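PDB 4ECF: ABC-type phosphate transport system, periplasmic component from Lactobacillus brevis, which probably binds phosphate as the solute-binding component of the PstSACB ABC transporter and so takes part in phosphate import across the cytoplasmic membrane. Local coordinates for residues A[81-86]-A[134-139]; A[157-162]-A[169-174]. One frame throughout, in Å; residues are numbered along the deposited sequence.

Contact 1: A[81-86]-A[134-139]; sequences VGITPI and RATFEQ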
loop_
_atom_site.group_PDB
_atom_site.type_symbol
_atom_site.label_atom_id
_atom_site.label_comp_id
_atom_site.label_asym_id
_atom_site.label_seq_id
_atom_site.Cartn_x
_atom_site.Cartn_y
_atom_site.Cartn_z
ATOM N N VAL A 81 -0.455 6.232 1.994
ATOM C CA VAL A 81 -0.525 5.672 0.627
ATOM C C VAL A 81 -1.987 5.425 0.239
ATOM O O VAL A 81 -2.758 4.846 1.018
ATOM C CB VAL A 81 0.330 4.392 0.514
ATOM C CG1 VAL A 81 -0.289 3.238 1.329
ATOM C CG2 VAL A 81 0.593 4.039 -0.941
ATOM N N GLY A 82 -2.357 5.884 -0.953
ATOM C CA GLY A 82 -3.631 5.560 -1.557
ATOM C C GLY A 82 -3.565 4.222 -2.263
ATOM O O GLY A 82 -2.494 3.809 -2.757
ATOM N N ILE A 83 -4.686 3.524 -2.247
ATOM C CA ILE A 83 -4.859 2.239 -2.955
ATOM C C ILE A 83 -6.021 2.380 -3.929
ATOM O O ILE A 83 -7.107 2.913 -3.580
ATOM C CB ILE A 83 -5.111 1.101 -1.959
ATOM C CG1 ILE A 83 -3.873 0.900 -1.079
ATOM C CG2 ILE A 83 -5.540 -0.217 -2.684
ATOM C CD1 ILE A 83 -4.213 0.239 0.234
ATOM N N THR A 84 -5.808 1.874 -5.136
ATOM C CA THR A 84 -6.814 1.972 -6.194
ATOM C C THR A 84 -7.033 0.627 -6.900
ATOM O O THR A 84 -6.093 -0.136 -7.105
ATOM C CB THR A 84 -6.469 3.024 -7.237
ATOM O OG1 THR A 84 -7.541 3.131 -8.194
ATOM C CG2 THR A 84 -5.194 2.724 -7.985
ATOM N N PRO A 85 -8.290 0.324 -7.221
ATOM C CA PRO A 85 -8.498 -0.770 -8.188
ATOM C C PRO A 85 -7.850 -0.411 -9.510
ATOM O O PRO A 85 -7.749 0.775 -9.889
ATOM C CB PRO A 85 -10.012 -0.835 -8.359
ATOM C CG PRO A 85 -10.614 0.131 -7.422
ATOM C CD PRO A 85 -9.541 1.050 -6.938
ATOM N N ILE A 86 -7.330 -1.443 -10.186
ATOM C CA ILE A 86 -6.796 -1.315 -11.514
ATOM C C ILE A 86 -7.360 -2.403 -12.390
ATOM O O ILE A 86 -7.635 -3.496 -11.933
ATOM C CB ILE A 86 -5.237 -1.395 -11.551
ATOM C CG1 ILE A 86 -4.688 -2.643 -10.836
ATOM C CG2 ILE A 86 -4.603 -0.122 -10.925
ATOM C CD1 ILE A 86 -3.258 -2.994 -11.243
ATOM N N ARG A 134 -4.123 -5.627 0.398
ATOM C CA ARG A 134 -5.320 -6.418 0.414
ATOM C C ARG A 134 -6.203 -6.122 1.657
ATOM O O ARG A 134 -7.399 -5.937 1.520
ATOM C CB ARG A 134 -5.030 -7.905 0.310
ATOM C CG ARG A 134 -6.287 -8.768 0.427
ATOM C CD ARG A 134 -5.990 -10.210 0.120
ATOM N NE ARG A 134 -7.208 -11.004 0.287
ATOM C CZ ARG A 134 -7.322 -12.257 -0.123
ATOM N NH1 ARG A 134 -6.320 -12.834 -0.733
ATOM N NH2 ARG A 134 -8.464 -12.909 0.059
ATOM N N ALA A 135 -5.602 -6.051 2.857
ATOM C CA ALA A 135 -6.371 -5.757 4.061
ATOM C C ALA A 135 -7.087 -4.423 3.967
ATOM O O ALA A 135 -8.245 -4.286 4.335
ATOM C CB ALA A 135 -5.475 -5.828 5.292
ATOM N N THR A 136 -6.372 -3.423 3.452
ATOM C CA THR A 136 -6.915 -2.059 3.358
ATOM C C THR A 136 -8.029 -2.013 2.341
ATOM O O THR A 136 -9.085 -1.399 2.566
ATOM C CB THR A 136 -5.782 -1.045 3.025
ATOM O OG1 THR A 136 -4.803 -1.105 4.071
ATOM C CG2 THR A 136 -6.356 0.354 2.997
ATOM N N PHE A 137 -7.842 -2.752 1.251
ATOM C CA PHE A 137 -8.801 -2.768 0.154
ATOM C C PHE A 137 -10.102 -3.461 0.610
ATOM O O PHE A 137 -11.216 -2.938 0.404
ATOM C CB PHE A 137 -8.200 -3.442 -1.086
ATOM C CG PHE A 137 -9.133 -3.454 -2.277
ATOM C CD1 PHE A 137 -9.376 -2.291 -2.982
ATOM C CD2 PHE A 137 -9.771 -4.634 -2.691
ATOM C CE1 PHE A 137 -10.205 -2.285 -4.104
ATOM C CE2 PHE A 137 -10.625 -4.622 -3.799
ATOM C CZ PHE A 137 -10.828 -3.459 -4.504
ATOM N N GLU A 138 -9.961 -4.577 1.316
ATOM C CA GLU A 138 -11.167 -5.291 1.821
ATOM C C GLU A 138 -11.947 -4.441 2.820
ATOM O O GLU A 138 -13.178 -4.355 2.750
ATOM C CB GLU A 138 -10.787 -6.700 2.358
ATOM C CG GLU A 138 -10.255 -7.602 1.212
ATOM C CD GLU A 138 -10.129 -9.105 1.487
ATOM O OE1 GLU A 138 -10.006 -9.491 2.661
ATOM O OE2 GLU A 138 -10.090 -9.902 0.511
ATOM N N GLN A 139 -11.222 -3.786 3.744
ATOM C CA GLN A 139 -11.873 -3.011 4.760
ATOM C C GLN A 139 -12.540 -1.735 4.187
ATOM O O GLN A 139 -13.691 -1.453 4.493
ATOM C CB GLN A 139 -10.900 -2.670 5.879
ATOM C CG GLN A 139 -11.511 -1.781 6.952
ATOM C CD GLN A 139 -10.675 -1.746 8.231
ATOM O OE1 GLN A 139 -9.505 -2.170 8.247
ATOM N NE2 GLN A 139 -11.282 -1.256 9.314
#

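Contact 2: A[157-162]-A[169-174]; sequences GMVRSI and AISYVA. With ACT (acetate ion), chain C.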
loop_
_atom_site.group_PDB
_atom_site.type_symbol
_atom_site.label_atom_id
_atom_site.label_comp_id
_atom_site.label_asym_id
_atom_site.label_seq_id
_atom_site.Cartn_x
_atom_site.Cartn_y
_atom_site.Cartn_z
ATOM N N GLY A 157 4.055 -5.125 -7.735
ATOM C CA GLY A 157 4.579 -5.119 -9.090
ATOM C C GLY A 157 4.072 -6.261 -9.951
ATOM O O GLY A 157 3.756 -6.040 -11.114
HETATM N N MSE A 158 3.942 -7.448 -9.365
HETATM C CA MSE A 158 3.411 -8.604 -10.100
HETATM C C MSE A 158 1.900 -8.474 -10.378
HETATM O O MSE A 158 1.450 -8.865 -11.443
HETATM C CB MSE A 158 3.766 -9.901 -9.395
HETATM C CG MSE A 158 5.265 -10.154 -9.403
HETATM SE SE MSE A 158 5.758 -11.767 -8.430
HETATM C CE MSE A 158 5.607 -11.247 -6.590
ATOM N N VAL A 159 1.128 -7.925 -9.435
ATOM C CA VAL A 159 -0.288 -7.633 -9.664
ATOM C C VAL A 159 -0.389 -6.679 -10.875
ATOM O O VAL A 159 -1.134 -6.920 -11.820
ATOM C CB VAL A 159 -0.962 -7.026 -8.401
ATOM C CG1 VAL A 159 -2.165 -6.191 -8.823
ATOM C CG2 VAL A 159 -1.372 -8.134 -7.397
ATOM N N ARG A 160 0.392 -5.585 -10.873
ATOM C CA ARG A 160 0.343 -4.657 -12.003
ATOM C C ARG A 160 0.664 -5.352 -13.366
ATOM O O ARG A 160 -0.053 -5.159 -14.343
ATOM C CB ARG A 160 1.256 -3.462 -11.750
ATOM C CG ARG A 160 1.356 -2.546 -12.962
ATOM C CD ARG A 160 2.335 -1.434 -12.688
ATOM N NE ARG A 160 3.698 -1.891 -12.408
ATOM C CZ ARG A 160 4.657 -1.136 -11.887
ATOM N NH1 ARG A 160 4.438 0.127 -11.555
ATOM N NH2 ARG A 160 5.872 -1.650 -11.689
ATOM N N SER A 161 1.736 -6.135 -13.449
ATOM C CA SER A 161 2.102 -6.751 -14.731
ATOM C C SER A 161 1.095 -7.771 -15.233
ATOM O O SER A 161 0.823 -7.839 -16.448
ATOM C CB SER A 161 3.503 -7.382 -14.688
ATOM O OG SER A 161 3.641 -8.220 -13.571
ATOM N N ILE A 162 0.506 -8.548 -14.321
ATOM C CA ILE A 162 -0.481 -9.546 -14.695
ATOM C C ILE A 162 -1.774 -8.851 -15.141
ATOM O O ILE A 162 -2.413 -9.262 -16.122
ATOM C CB ILE A 162 -0.758 -10.530 -13.534
ATOM C CG1 ILE A 162 0.465 -11.426 -13.293
ATOM C CG2 ILE A 162 -2.005 -11.367 -13.820
ATOM C CD1 ILE A 162 0.710 -12.444 -14.381
ATOM N N ALA A 169 -8.932 -8.622 -16.536
ATOM C CA ALA A 169 -8.370 -8.601 -15.157
ATOM C C ALA A 169 -8.734 -7.347 -14.358
ATOM O O ALA A 169 -8.735 -6.248 -14.889
ATOM C CB ALA A 169 -6.848 -8.754 -15.194
ATOM N N ILE A 170 -9.001 -7.571 -13.080
ATOM C CA ILE A 170 -9.043 -6.530 -12.081
ATOM C C ILE A 170 -8.244 -6.915 -10.835
ATOM O O ILE A 170 -8.269 -8.027 -10.394
ATOM C CB ILE A 170 -10.510 -6.171 -11.740
ATOM C CG1 ILE A 170 -10.570 -5.045 -10.725
ATOM C CG2 ILE A 170 -11.294 -7.420 -11.263
ATOM C CD1 ILE A 170 -11.966 -4.455 -10.491
ATOM N N SER A 171 -7.570 -5.926 -10.255
ATOM C CA SER A 171 -6.858 -6.081 -8.980
ATOM C C SER A 171 -6.822 -4.728 -8.279
ATOM O O SER A 171 -7.632 -3.835 -8.560
ATOM C CB SER A 171 -5.457 -6.647 -9.158
ATOM O OG SER A 171 -4.952 -7.135 -7.919
ATOM N N TYR A 172 -5.922 -4.636 -7.332
ATOM C CA TYR A 172 -5.762 -3.410 -6.538
ATOM C C TYR A 172 -4.286 -3.185 -6.296
ATOM O O TYR A 172 -3.544 -4.142 -6.077
ATOM C CB TYR A 172 -6.560 -3.544 -5.238
ATOM C CG TYR A 172 -6.481 -4.888 -4.618
ATOM C CD1 TYR A 172 -5.424 -5.240 -3.814
ATOM C CD2 TYR A 172 -7.417 -5.893 -4.928
ATOM C CE1 TYR A 172 -5.323 -6.501 -3.253
ATOM C CE2 TYR A 172 -7.336 -7.150 -4.373
ATOM C CZ TYR A 172 -6.270 -7.467 -3.528
ATOM O OH TYR A 172 -6.182 -8.733 -2.975
ATOM N N VAL A 173 -3.868 -1.906 -6.248
ATOM C CA VAL A 173 -2.485 -1.559 -6.075
ATOM C C VAL A 173 -2.353 -0.155 -5.520
ATOM O O VAL A 173 -3.233 0.701 -5.698
ATOM C CB VAL A 173 -1.684 -1.688 -7.402
ATOM C CG1 VAL A 173 -1.932 -0.499 -8.349
ATOM C CG2 VAL A 173 -0.235 -2.023 -7.119
ATOM N N ALA A 174 -1.272 0.032 -4.792
ATOM C CA ALA A 174 -0.913 1.375 -4.276
ATOM C C ALA A 174 -0.784 2.390 -5.431
ATOM O O ALA A 174 -0.308 2.063 -6.499
ATOM C CB ALA A 174 0.397 1.279 -3.478
HETATM C C ACT C . 6.852 1.510 -8.975
HETATM O O ACT C . 6.258 1.774 -10.043
HETATM O OXT ACT C . 6.557 2.120 -7.930
HETATM C CH3 ACT C . 7.915 0.445 -8.968
#

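Contact 1: A[81-86]-A[134-139]
Ile83 and Phe137 bury the most surface where strand 81-86 meets helix 134-139, a helix-on-sheet packing within the alpha/beta fold of a periplasmic-binding-protein domain. The short segments cross at -72°, their axes 9.3 Å apart at closest approach, so side chains alone fill the gap and no hydrogen bond spans it. Ile83 sends both branches to the helix. With CG1 beside the backbone N (chi1 -65°), its CD1 lies against CB and CG2 of Thr136, the two side chains crossing at a slant, and the 3.4 Å from Ile83 CD1 to Thr136 CB is tighter than usual for two carbons. The other branch, CG2, comes obliquely to Phe137, 4.4 Å from its CD1. Thr136 thus offers carbon to the strand, while its hydroxyl is bonded to Gly132 O one turn back in the helix. The Phe137 ring is also packed against Phe105, edge to face. Behind the apolar layer, Arg134 and Glu138 form a salt bridge one helical turn apart, 3.1 Å from NE to OE2, the carboxylate oxygen being met from above its plane. Further along the strand, Pro85 lies at the edge of the Phe137 ring, near its plane, with Pro85 CG 4.1 Å from Phe137 CE1.

Contact 2: A[157-162]-A[169-174]
The flat groups here are the Tyr172 ring and the Arg160 guanidinium. One face of the ring carries Ser171 OG, 4.1 Å above its plane and shifted toward the rim; the opposite face is stacked on the Phe137 ring, and the phenol OH is bonded to Asn126 ND2 and Arg127 N. At the guanidinium edge, in plane, lies an oxygen of an acetate ion, probably from the crystallisation liquor; Arg160 NH1 donates to acetate O over 2.9 Å in a nearly straight bond (165°). The arginine chain is extended until a bend at chi3 (61°), and NH1 is also bonded to Tyr177 O, while Ser176 OG holds the acetate too. An alanine in place of Arg160 would remove the guanidinium, and is likely to deprive the Tyr177 carbonyl of this donor and leave the acetate with a weaker hold.

Between helix 157-162 and strand 169-174 themselves, Val159 and Ser171 bear the contact. Val159 CG1, anti to the backbone N (chi1 155°), presses on the serine side chain, 3.1 Å from Ser171 OG and 3.3 Å from Ser171 CB, the latter closer than carbons usually pack. The same methyl stands 3.7 Å from Tyr172 O. Ser171 OG spends its hydrogen bond on Ile125 O, so the buried hydroxyl is satisfied although the helix meets it with the carbons of Val159. Helix 156-165 thus covers strand 169-174, which runs between strand 73-87, antiparallel to it, and strand 123-127, parallel to it; Val159 and Ile162 also reach strand 151-153 through Gln153.

How the contacts relate
Both contacts set a helix against the same mixed sheet, in which strands 73-87 and 169-174 are antiparallel neighbours, joined by probable hydrogen bonds from Thr84 N to Val173 O and from Ile86 N to Ser171 O. The two helices cover opposite faces of it. The centre of contact 1 lies about 7 Å from the centre of the chain, that of contact 2 about 12 Å; contact 1 is mainly aliphatic and aromatic. In contact 2 the touching residues are buried as well, but a methyl meets a hydroxyl there, and the helix has exposed residues on its outer side. Tyr172 ties them together: its ring stacks on Phe137, with CD2 atoms of the two rings 3.5 Å apart.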